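Long-range contacts in protelomerase (Agrobacterium tumefaciens, PDB 4F43), which generates and protects the hairpin ends of the linear chromosome, probably cutting and rejoining DNA strands by chemistry related to that of tyrosine recombinases: residues Asn123-Leu128 and Leu309-Asp314; Ala117-Glu122 and Pro254-Pro259; Glu270-Asn275 and Asn284-Ala289; Ile178-Gln183 and Tyr198-Leu203. The protein carries 1 engineered substitution. All blocks are in the same frame, centred on the assembly; numbering follows the deposited sequence.

Contact 1. Residues Asn123-Leu128 and Leu309-Asp314; sequences NYRQVL and LPEDRD
Tyr124 bridges to Leu309, Pro310 and Glu311 in a side-chain contact between the N-terminal ends of two nearly antiparallel helices, 124-134 and 310-316. The axes of the two short helical segments come no closer than 13.8 Å and run at 163° to each other, so the backbones stay well apart and the side chains, chiefly the Tyr124 ring and Glu311, span the gap. The tyrosine has its CG between the backbone N and the carbonyl carbon (chi1 80°), and its ring is held on two faces. Leu309 CD2 lies over the ring centre in a CH-pi contact, 3.9 Å from the centroid, while Arg125 CG, from the same helix as the tyrosine, packs on the opposite face nearer the rim. Pro310 adds its CD at 3.5 Å from Tyr124 CE2. Beyond the ring, the hydroxyl OH of Tyr124 donates to Glu311 OE2 over 2.7 Å, meeting the oxygen from above the carboxylate plane, 42° out of it. The same OE2 lies 3.7 Å from Arg125 NH2, a long salt bridge, and a water makes weak bonds to both groups. One carboxylate oxygen therefore gathers the tyrosine hydroxyl and, more distantly, the guanidinium, joining a buried aromatic to a charged pair at the exposed edge. Helix 263-276 packs against this junction, with Leu267 touching Tyr124 and His274 touching both Leu309 and Glu311; farther along helix 124-134, Val127 rests on Phe249 and Val252 in the loop that follows helix 230-248.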
# COMPACT_ATOMS: atom_id res chain seq x y z
N ASN A 123 -14.75 5.52 19.20
CA ASN A 123 -15.86 4.76 18.62
C ASN A 123 -15.39 3.64 17.69
O ASN A 123 -15.99 3.40 16.65
CB ASN A 123 -16.81 5.69 17.87
CG ASN A 123 -17.25 6.88 18.71
OD1 ASN A 123 -17.53 6.75 19.90
ND2 ASN A 123 -17.30 8.05 18.09
N TYR A 124 -14.31 2.96 18.07
CA TYR A 124 -13.73 1.94 17.21
C TYR A 124 -14.57 0.67 17.12
O TYR A 124 -14.58 -0.01 16.09
CB TYR A 124 -12.29 1.60 17.64
CG TYR A 124 -12.18 0.67 18.83
CD1 TYR A 124 -11.98 -0.69 18.64
CD2 TYR A 124 -12.27 1.14 20.13
CE1 TYR A 124 -11.87 -1.55 19.71
CE2 TYR A 124 -12.17 0.29 21.21
CZ TYR A 124 -11.97 -1.06 21.00
OH TYR A 124 -11.86 -1.91 22.07
N ARG A 125 -15.28 0.35 18.20
CA ARG A 125 -16.16 -0.81 18.23
C ARG A 125 -17.26 -0.68 17.18
O ARG A 125 -17.63 -1.65 16.51
CB ARG A 125 -16.79 -0.98 19.62
CG ARG A 125 -15.80 -1.30 20.72
CD ARG A 125 -16.50 -1.44 22.07
NE ARG A 125 -15.59 -1.89 23.11
CZ ARG A 125 -15.38 -3.17 23.41
NH1 ARG A 125 -16.01 -4.12 22.73
NH2 ARG A 125 -14.54 -3.50 24.38
N GLN A 126 -17.77 0.54 17.03
CA GLN A 126 -18.80 0.83 16.05
C GLN A 126 -18.26 0.63 14.64
O GLN A 126 -18.96 0.11 13.77
CB GLN A 126 -19.31 2.26 16.21
CG GLN A 126 -19.77 2.59 17.62
CD GLN A 126 -20.50 3.91 17.71
OE1 GLN A 126 -21.26 4.27 16.80
NE2 GLN A 126 -20.27 4.65 18.79
N VAL A 127 -17.02 1.03 14.41
CA VAL A 127 -16.37 0.86 13.12
C VAL A 127 -16.19 -0.62 12.79
O VAL A 127 -16.48 -1.06 11.68
CB VAL A 127 -15.00 1.57 13.08
CG1 VAL A 127 -14.27 1.26 11.77
CG2 VAL A 127 -15.16 3.07 13.26
N LEU A 128 -15.70 -1.37 13.77
CA LEU A 128 -15.53 -2.81 13.63
C LEU A 128 -16.86 -3.48 13.29
O LEU A 128 -16.93 -4.36 12.43
CB LEU A 128 -14.96 -3.42 14.91
CG LEU A 128 -13.53 -3.01 15.27
CD1 LEU A 128 -13.16 -3.50 16.66
CD2 LEU A 128 -12.56 -3.55 14.23
N LEU A 309 -6.39 2.97 22.23
CA LEU A 309 -7.70 2.43 22.57
C LEU A 309 -8.26 3.06 23.85
O LEU A 309 -7.52 3.29 24.81
CB LEU A 309 -7.65 0.91 22.69
CG LEU A 309 -7.41 0.16 21.38
CD1 LEU A 309 -7.65 -1.33 21.56
CD2 LEU A 309 -8.29 0.72 20.27
N PRO A 310 -9.57 3.35 23.85
CA PRO A 310 -10.29 4.03 24.93
C PRO A 310 -10.07 3.38 26.29
O PRO A 310 -9.91 4.09 27.28
CB PRO A 310 -11.76 3.89 24.53
CG PRO A 310 -11.73 3.75 23.05
CD PRO A 310 -10.47 3.01 22.73
N GLU A 311 -10.07 2.06 26.34
CA GLU A 311 -9.88 1.33 27.59
C GLU A 311 -8.47 1.53 28.14
O GLU A 311 -8.28 1.66 29.35
CB GLU A 311 -10.19 -0.16 27.42
CG GLU A 311 -9.81 -0.73 26.06
CD GLU A 311 -11.02 -1.03 25.20
OE1 GLU A 311 -11.89 -0.14 25.07
OE2 GLU A 311 -11.10 -2.15 24.66
N ASP A 312 -7.48 1.54 27.26
CA ASP A 312 -6.10 1.79 27.65
C ASP A 312 -5.97 3.21 28.19
O ASP A 312 -5.34 3.43 29.23
CB ASP A 312 -5.15 1.59 26.47
CG ASP A 312 -5.21 0.19 25.90
OD1 ASP A 312 -5.64 -0.73 26.63
OD2 ASP A 312 -4.83 0.00 24.73
N ARG A 313 -6.58 4.15 27.48
CA ARG A 313 -6.62 5.55 27.90
C ARG A 313 -7.26 5.66 29.28
O ARG A 313 -6.86 6.49 30.09
CB ARG A 313 -7.41 6.37 26.88
CG ARG A 313 -7.35 7.89 27.06
CD ARG A 313 -8.46 8.40 27.97
NE ARG A 313 -9.72 7.69 27.75
CZ ARG A 313 -10.68 8.11 26.92
NH1 ARG A 313 -10.53 9.24 26.24
NH2 ARG A 313 -11.79 7.40 26.78
N ASP A 314 -8.25 4.81 29.54
CA ASP A 314 -8.94 4.81 30.82
C ASP A 314 -8.07 4.28 31.95
O ASP A 314 -7.80 5.00 32.92
CB ASP A 314 -10.24 4.00 30.73
CG ASP A 314 -11.33 4.73 29.97
OD1 ASP A 314 -11.28 5.98 29.90
OD2 ASP A 314 -12.24 4.06 29.45
O HOH W 1 -12.87 -5.00 25.61

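Contact 2. Residues Ala117-Glu122 and Pro254-Pro259; sequences ALITFE and PKEELP
Ile119 and Phe121 receive Pro254 in the tightly packed half of this contact, where a loop lies against the short strand 119-120. Pro254 is buried: its CB meets Ile119 CG2 at 3.8 Å, and its CD and CG bear on one face of the Phe121 ring. The closest approach there is 3.5 Å, from Pro254 CD to Phe121 CE2, and CD makes a CH-pi contact 3.9 Å from the ring centroid, 30° off the ring normal. Although the CB of Phe121 points away from the loop, its ring returns to the proline, and Trp253 and Tyr307 meet that ring edge-to-face. Two turns shape the surfaces. Phe121 is the centre of an inverse gamma turn directly after the strand, and Pro254 opens a type I beta turn running to Glu257; strand 119-120 itself pairs in parallel with strand 307-308, forming a two-stranded sheet against which the loop packs. Around Glu256, Thr120 and a water the contact is looser and more polar. Glu256, bent at chi2 (81°), runs antiparallel alongside Ile119 and brings OE1 to 3.6 Å from Ile119 CG2, a carboxylate beside a methyl. The water, bonded to Thr120 OG1 at 2.9 Å, makes a weak bond to Glu256 OE2, at the solvent side of the contact. Glu257 is the anchored exception: it stretches beyond its CG, passing Ile119 CD1 with OE1 at 3.7 Å, while its OE2 is hydrogen-bonded to Tyr307 OH and Trp253 NE1.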
# COMPACT_ATOMS: atom_id res chain seq x y z
N ALA A 117 1.87 11.91 20.33
CA ALA A 117 0.51 12.43 20.35
C ALA A 117 -0.46 11.43 19.72
O ALA A 117 -0.93 11.63 18.60
CB ALA A 117 0.44 13.76 19.63
N LEU A 118 -0.74 10.36 20.45
CA LEU A 118 -1.64 9.31 19.97
C LEU A 118 -3.09 9.79 19.89
O LEU A 118 -3.53 10.62 20.68
CB LEU A 118 -1.55 8.08 20.89
CG LEU A 118 -0.81 6.87 20.33
CD1 LEU A 118 0.46 7.29 19.61
CD2 LEU A 118 -0.49 5.89 21.45
N ILE A 119 -3.82 9.25 18.91
CA ILE A 119 -5.21 9.61 18.70
C ILE A 119 -6.14 8.60 19.37
O ILE A 119 -5.99 7.39 19.19
CB ILE A 119 -5.56 9.68 17.20
CG1 ILE A 119 -4.75 10.78 16.52
CG2 ILE A 119 -7.05 9.90 17.00
CD1 ILE A 119 -5.03 10.92 15.04
N THR A 120 -7.08 9.10 20.16
CA THR A 120 -8.00 8.24 20.89
C THR A 120 -9.15 7.77 20.00
O THR A 120 -10.06 8.53 19.69
CB THR A 120 -8.57 8.97 22.12
OG1 THR A 120 -7.57 9.84 22.67
CG2 THR A 120 -9.00 7.96 23.18
N PHE A 121 -9.09 6.50 19.60
CA PHE A 121 -10.11 5.91 18.75
C PHE A 121 -11.30 5.46 19.59
O PHE A 121 -11.48 4.27 19.84
CB PHE A 121 -9.52 4.72 17.98
CG PHE A 121 -10.09 4.56 16.60
CD1 PHE A 121 -9.27 4.19 15.55
CD2 PHE A 121 -11.43 4.77 16.35
CE1 PHE A 121 -9.78 4.04 14.27
CE2 PHE A 121 -11.95 4.62 15.08
CZ PHE A 121 -11.12 4.25 14.04
N GLU A 122 -12.11 6.42 20.01
CA GLU A 122 -13.19 6.17 20.95
C GLU A 122 -14.30 5.26 20.42
O GLU A 122 -14.74 4.34 21.11
CB GLU A 122 -13.77 7.48 21.47
CG GLU A 122 -12.93 8.12 22.57
CD GLU A 122 -12.87 9.63 22.46
OE1 GLU A 122 -13.31 10.17 21.42
OE2 GLU A 122 -12.38 10.27 23.42
N PRO A 254 -12.61 9.37 14.61
CA PRO A 254 -11.96 10.41 15.40
C PRO A 254 -11.93 11.77 14.69
O PRO A 254 -11.61 11.84 13.50
CB PRO A 254 -10.54 9.87 15.57
CG PRO A 254 -10.73 8.40 15.63
CD PRO A 254 -11.89 8.08 14.72
N LYS A 255 -12.25 12.82 15.43
CA LYS A 255 -12.36 14.17 14.88
C LYS A 255 -11.03 14.74 14.41
O LYS A 255 -10.99 15.73 13.69
CB LYS A 255 -12.99 15.10 15.91
CG LYS A 255 -12.24 15.14 17.23
CD LYS A 255 -12.98 15.97 18.28
CE LYS A 255 -12.26 15.94 19.62
NZ LYS A 255 -13.00 16.70 20.66
N GLU A 256 -9.94 14.11 14.83
CA GLU A 256 -8.60 14.61 14.53
C GLU A 256 -8.20 14.37 13.07
O GLU A 256 -7.20 14.91 12.60
CB GLU A 256 -7.56 13.97 15.46
CG GLU A 256 -7.74 14.32 16.94
CD GLU A 256 -8.80 13.48 17.62
OE1 GLU A 256 -9.42 12.63 16.95
OE2 GLU A 256 -9.03 13.68 18.84
N GLU A 257 -8.98 13.57 12.36
CA GLU A 257 -8.65 13.23 10.98
C GLU A 257 -9.88 12.79 10.19
O GLU A 257 -11.01 12.84 10.68
CB GLU A 257 -7.60 12.11 10.95
CG GLU A 257 -8.09 10.81 11.56
CD GLU A 257 -7.01 9.74 11.57
OE1 GLU A 257 -5.82 10.09 11.52
OE2 GLU A 257 -7.37 8.54 11.62
N LEU A 258 -9.64 12.37 8.95
CA LEU A 258 -10.70 11.89 8.06
C LEU A 258 -10.54 10.39 7.82
O LEU A 258 -9.42 9.87 7.83
CB LEU A 258 -10.67 12.65 6.74
CG LEU A 258 -11.58 13.88 6.63
CD1 LEU A 258 -10.99 14.88 5.65
CD2 LEU A 258 -12.98 13.47 6.20
N PRO A 259 -11.67 9.69 7.61
CA PRO A 259 -11.66 8.25 7.34
C PRO A 259 -10.90 7.89 6.06
O PRO A 259 -11.25 8.35 4.98
CB PRO A 259 -13.15 7.93 7.16
CG PRO A 259 -13.85 8.97 7.95
CD PRO A 259 -13.03 10.22 7.77
O HOH W 2 -7.16 12.29 21.25

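Contact 3. Residues Glu270-Asn275 and Asn284-Ala289; sequences EVAYHN and NSYFAA
Tyr273 meets both Tyr286 and Phe287 where two consecutive helices, 263-276 and 283-291, cross within the catalytic domain. A short loop joins the pair, their short segments inclined at 119° with their axes 10.4 Å apart at closest, a spacing filled by aromatic side chains. The two tyrosines pass obliquely: Tyr286 CD2 lies at the edge of the Tyr273 ring, near its plane, 3.8 Å from Tyr273 CD1. Tyr286 has CG anti to its backbone N (chi1 -170°), and its ring extends across the backbone of helix 263-276, where CE2 comes within 3.6 Å of Tyr273 CA. The same Tyr286 CE2 lies 3.5 Å from Ala272 O. Phe287, one residue farther on, approaches from a different direction and turns its edge to the first helix, its CE1 meeting Tyr273 CB at 3.9 Å. Tyr286 CD2 also touches Tyr273 CB, which is therefore shared by both aromatic residues of the second helix. Farther out, Pro201 of strand 198-201 touches both Ala272 and Tyr286, while Ala269 adds to the packing of Phe287. Glu270 also reaches this ring: its CB points away from helix 283-291, but the chain bends at chi2. Its OE1 also makes a long, weak ion pair with Lys283. The carboxylate plane stands 83° from that of the phenylalanine, with Glu270 OE1 4.0 Å from Phe287 CZ, near the ring plane.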
# COMPACT_ATOMS: atom_id res chain seq x y z
N GLU A 270 -3.77 -2.47 16.21
CA GLU A 270 -4.00 -2.08 17.60
C GLU A 270 -4.95 -3.03 18.32
O GLU A 270 -4.66 -3.49 19.43
CB GLU A 270 -4.57 -0.66 17.65
CG GLU A 270 -4.47 0.01 19.01
CD GLU A 270 -3.09 0.60 19.27
OE1 GLU A 270 -2.21 0.46 18.40
OE2 GLU A 270 -2.90 1.21 20.34
N VAL A 271 -6.08 -3.33 17.69
CA VAL A 271 -7.09 -4.19 18.29
C VAL A 271 -6.62 -5.64 18.44
O VAL A 271 -6.78 -6.24 19.51
CB VAL A 271 -8.42 -4.15 17.50
CG1 VAL A 271 -9.38 -5.20 18.02
CG2 VAL A 271 -9.04 -2.77 17.58
N ALA A 272 -6.04 -6.20 17.39
CA ALA A 272 -5.58 -7.58 17.44
C ALA A 272 -4.42 -7.75 18.42
O ALA A 272 -4.25 -8.82 19.00
CB ALA A 272 -5.21 -8.09 16.07
N TYR A 273 -3.63 -6.69 18.61
CA TYR A 273 -2.64 -6.71 19.67
C TYR A 273 -3.34 -6.66 21.02
O TYR A 273 -2.93 -7.33 21.97
CB TYR A 273 -1.66 -5.53 19.55
CG TYR A 273 -0.72 -5.43 20.73
CD1 TYR A 273 0.44 -6.20 20.78
CD2 TYR A 273 -0.99 -4.57 21.79
CE1 TYR A 273 1.30 -6.12 21.86
CE2 TYR A 273 -0.13 -4.48 22.86
CZ TYR A 273 1.01 -5.25 22.90
OH TYR A 273 1.86 -5.16 23.97
N HIS A 274 -4.39 -5.86 21.10
CA HIS A 274 -5.13 -5.68 22.35
C HIS A 274 -5.82 -6.97 22.79
O HIS A 274 -6.09 -7.17 23.97
CB HIS A 274 -6.16 -4.56 22.19
CG HIS A 274 -6.86 -4.20 23.47
ND1 HIS A 274 -7.95 -4.89 23.95
CD2 HIS A 274 -6.62 -3.21 24.37
CE1 HIS A 274 -8.35 -4.34 25.08
NE2 HIS A 274 -7.56 -3.33 25.36
N ASN A 275 -6.10 -7.85 21.83
CA ASN A 275 -6.85 -9.07 22.13
C ASN A 275 -6.04 -10.37 22.13
O ASN A 275 -6.23 -11.22 23.01
CB ASN A 275 -8.04 -9.22 21.18
CG ASN A 275 -9.15 -8.23 21.47
OD1 ASN A 275 -8.90 -7.14 21.99
ND2 ASN A 275 -10.38 -8.60 21.14
N ASN A 284 6.07 -4.16 18.77
CA ASN A 284 6.74 -4.12 17.48
C ASN A 284 6.84 -5.50 16.85
O ASN A 284 6.66 -5.66 15.64
CB ASN A 284 8.13 -3.50 17.62
CG ASN A 284 8.10 -2.12 18.26
OD1 ASN A 284 8.35 -1.98 19.46
ND2 ASN A 284 7.80 -1.11 17.46
N SER A 285 7.13 -6.50 17.68
CA SER A 285 7.30 -7.87 17.20
C SER A 285 5.98 -8.44 16.68
O SER A 285 5.94 -9.04 15.61
CB SER A 285 7.87 -8.76 18.30
OG SER A 285 8.22 -10.03 17.79
N TYR A 286 4.92 -8.25 17.46
CA TYR A 286 3.60 -8.74 17.08
C TYR A 286 3.11 -8.04 15.82
O TYR A 286 2.55 -8.67 14.92
CB TYR A 286 2.61 -8.55 18.22
CG TYR A 286 1.29 -9.25 18.00
CD1 TYR A 286 1.20 -10.64 18.02
CD2 TYR A 286 0.13 -8.53 17.77
CE1 TYR A 286 -0.00 -11.28 17.81
CE2 TYR A 286 -1.08 -9.16 17.57
CZ TYR A 286 -1.14 -10.54 17.59
OH TYR A 286 -2.34 -11.18 17.38
N PHE A 287 3.33 -6.73 15.77
CA PHE A 287 2.99 -5.94 14.59
C PHE A 287 3.70 -6.48 13.35
O PHE A 287 3.07 -6.73 12.32
CB PHE A 287 3.34 -4.47 14.80
CG PHE A 287 2.25 -3.67 15.45
CD1 PHE A 287 1.54 -4.18 16.53
CD2 PHE A 287 1.93 -2.41 14.98
CE1 PHE A 287 0.53 -3.44 17.12
CE2 PHE A 287 0.92 -1.67 15.57
CZ PHE A 287 0.23 -2.19 16.65
N ALA A 288 5.01 -6.67 13.47
CA ALA A 288 5.81 -7.19 12.37
C ALA A 288 5.35 -8.59 11.95
O ALA A 288 5.40 -8.95 10.78
CB ALA A 288 7.28 -7.21 12.74
N ALA A 289 4.88 -9.37 12.93
CA ALA A 289 4.45 -10.73 12.67
C ALA A 289 3.13 -10.78 11.91
O ALA A 289 3.00 -11.51 10.92
CB ALA A 289 4.33 -11.50 13.98

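Contact 4. Residues Ile178-Gln183 and Tyr198-Leu203; sequences ILFNGQ and YEIPVL
Ile178 and Ile200 are joined by a reciprocal pair of backbone hydrogen bonds, Ile178 N to Ile200 O and Ile200 N to Ile178 O, each 2.9 Å long; the second is the straighter, at 172°. The next hydrogen-bonded pair, Phe180 with Tyr198, is held more loosely, by two weak bonds. Between them Leu179 and Glu199 form a non-hydrogen-bonded pair, where Ile178 O also takes a CA-H...O contact from Glu199. At the far end Tyr198 OH donates weakly to Gln183 OE1 at 3.2 Å, while the amide nitrogen of that glutamine is hydrogen-bonded to Leu291 O. The side chains of Phe180 and Tyr198 run alongside each other from the same face of the sheet, in the same direction, but their ring planes are 85° apart. Tyr198 CE2 reaches the edge of the phenylalanine ring, 3.6 Å from Phe180 CD2. On this same face Ile200 has CG1 between its backbone N and carbonyl carbon (chi1 56°), with CD1 beyond it, 3.6 Å from Phe180 CB. Ile178 CD1 continues the apolar row to Val202 CG1 at 3.7 Å, and Thr151 of helix 140-151 packs against all three aliphatic residues. On the other face, Leu179 CD2 leans on Glu199. The arrangement is an antiparallel beta hairpin with a long connecting loop, its second strand at the edge of a four-stranded sheet.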
# COMPACT_ATOMS: atom_id res chain seq x y z
N ILE A 178 -6.93 -16.88 10.31
CA ILE A 178 -6.95 -17.48 8.98
C ILE A 178 -5.56 -17.46 8.36
O ILE A 178 -4.60 -16.99 8.98
CB ILE A 178 -7.92 -16.74 8.04
CG1 ILE A 178 -7.45 -15.30 7.81
CG2 ILE A 178 -9.34 -16.76 8.60
CD1 ILE A 178 -8.39 -14.50 6.93
N LEU A 179 -5.44 -17.97 7.14
CA LEU A 179 -4.18 -17.93 6.41
C LEU A 179 -4.24 -16.89 5.30
O LEU A 179 -5.33 -16.51 4.86
CB LEU A 179 -3.85 -19.31 5.83
CG LEU A 179 -3.79 -20.47 6.82
CD1 LEU A 179 -3.41 -21.76 6.11
CD2 LEU A 179 -2.81 -20.17 7.95
N PHE A 180 -3.09 -16.42 4.85
CA PHE A 180 -3.04 -15.32 3.88
C PHE A 180 -1.92 -15.46 2.85
O PHE A 180 -0.83 -15.94 3.15
CB PHE A 180 -2.93 -13.98 4.61
CG PHE A 180 -2.58 -12.83 3.72
CD1 PHE A 180 -3.50 -12.33 2.81
CD2 PHE A 180 -1.33 -12.24 3.78
CE1 PHE A 180 -3.18 -11.27 1.98
CE2 PHE A 180 -1.00 -11.18 2.96
CZ PHE A 180 -1.92 -10.70 2.06
N ASN A 181 -2.21 -15.02 1.63
CA ASN A 181 -1.25 -15.02 0.53
C ASN A 181 -1.81 -14.20 -0.64
O ASN A 181 -2.96 -14.37 -1.02
CB ASN A 181 -0.97 -16.45 0.07
CG ASN A 181 0.36 -16.59 -0.64
OD1 ASN A 181 1.35 -15.98 -0.25
ND2 ASN A 181 0.39 -17.40 -1.69
N GLY A 182 -1.00 -13.30 -1.19
CA GLY A 182 0.34 -13.04 -0.72
C GLY A 182 0.59 -11.57 -0.45
O GLY A 182 -0.17 -10.71 -0.89
N GLN A 183 1.66 -11.29 0.27
CA GLN A 183 2.00 -9.93 0.68
C GLN A 183 2.35 -9.05 -0.52
O GLN A 183 2.79 -9.54 -1.56
CB GLN A 183 3.16 -9.96 1.67
CG GLN A 183 3.47 -8.64 2.37
CD GLN A 183 2.54 -8.35 3.53
OE1 GLN A 183 1.40 -8.83 3.58
NE2 GLN A 183 3.02 -7.57 4.49
N TYR A 198 1.25 -17.34 5.50
CA TYR A 198 1.41 -17.26 6.95
C TYR A 198 0.09 -16.98 7.67
O TYR A 198 -0.87 -16.50 7.06
CB TYR A 198 2.47 -16.22 7.33
CG TYR A 198 2.12 -14.79 6.98
CD1 TYR A 198 1.76 -13.89 7.97
CD2 TYR A 198 2.15 -14.34 5.67
CE1 TYR A 198 1.45 -12.58 7.67
CE2 TYR A 198 1.84 -13.03 5.35
CZ TYR A 198 1.48 -12.16 6.36
OH TYR A 198 1.16 -10.85 6.05
N GLU A 199 0.06 -17.28 8.96
CA GLU A 199 -1.17 -17.19 9.75
C GLU A 199 -1.38 -15.79 10.32
O GLU A 199 -0.47 -15.20 10.90
CB GLU A 199 -1.15 -18.23 10.87
CG GLU A 199 -2.47 -18.42 11.58
CD GLU A 199 -2.43 -19.56 12.59
OE1 GLU A 199 -3.07 -20.60 12.34
OE2 GLU A 199 -1.76 -19.40 13.63
N ILE A 200 -2.59 -15.27 10.16
CA ILE A 200 -2.95 -13.95 10.67
C ILE A 200 -4.23 -14.01 11.50
O ILE A 200 -5.10 -14.84 11.25
CB ILE A 200 -3.15 -12.94 9.52
CG1 ILE A 200 -4.21 -13.45 8.54
CG2 ILE A 200 -1.84 -12.68 8.80
CD1 ILE A 200 -4.56 -12.46 7.45
N PRO A 201 -4.34 -13.13 12.50
CA PRO A 201 -5.56 -13.07 13.31
C PRO A 201 -6.69 -12.34 12.58
O PRO A 201 -6.43 -11.55 11.68
CB PRO A 201 -5.13 -12.25 14.53
CG PRO A 201 -4.04 -11.38 14.01
CD PRO A 201 -3.31 -12.21 13.00
N VAL A 202 -7.93 -12.63 12.98
CA VAL A 202 -9.09 -11.93 12.44
C VAL A 202 -9.98 -11.42 13.57
O VAL A 202 -9.96 -11.96 14.68
CB VAL A 202 -9.91 -12.83 11.50
CG1 VAL A 202 -9.18 -13.02 10.18
CG2 VAL A 202 -10.19 -14.17 12.15
N LEU A 203 -10.76 -10.39 13.28
CA LEU A 203 -11.55 -9.72 14.31
C LEU A 203 -13.00 -10.19 14.35
O LEU A 203 -13.83 -9.62 15.06
CB LEU A 203 -11.46 -8.20 14.13
CG LEU A 203 -10.03 -7.67 14.13
CD1 LEU A 203 -10.00 -6.15 14.02
CD2 LEU A 203 -9.28 -8.13 15.37

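How the contacts relate
All four contacts belong to the C-terminal part of the construct, which carries the telomere resolvase catalytic domain. Contacts 1 and 2 lie about 11 Å apart between centres, and their segments alternate along the chain, strand 119-120 leading into helix 124-134. Contact 4 is nested within the loops closed by both, whereas contact 3 follows contact 2 and is enclosed by contact 1. Helix 263-276 links contacts 1, 3 and 4: its Val271 touches both Tyr124 of contact 1 and Leu203 of contact 4, with contacts 3 and 4 centred about 13 Å apart. Residues near the chain's C-terminal end are thereby tied back to strand 119-120 and helix 124-134 and, through helix 263-276, to the antiparallel sheet.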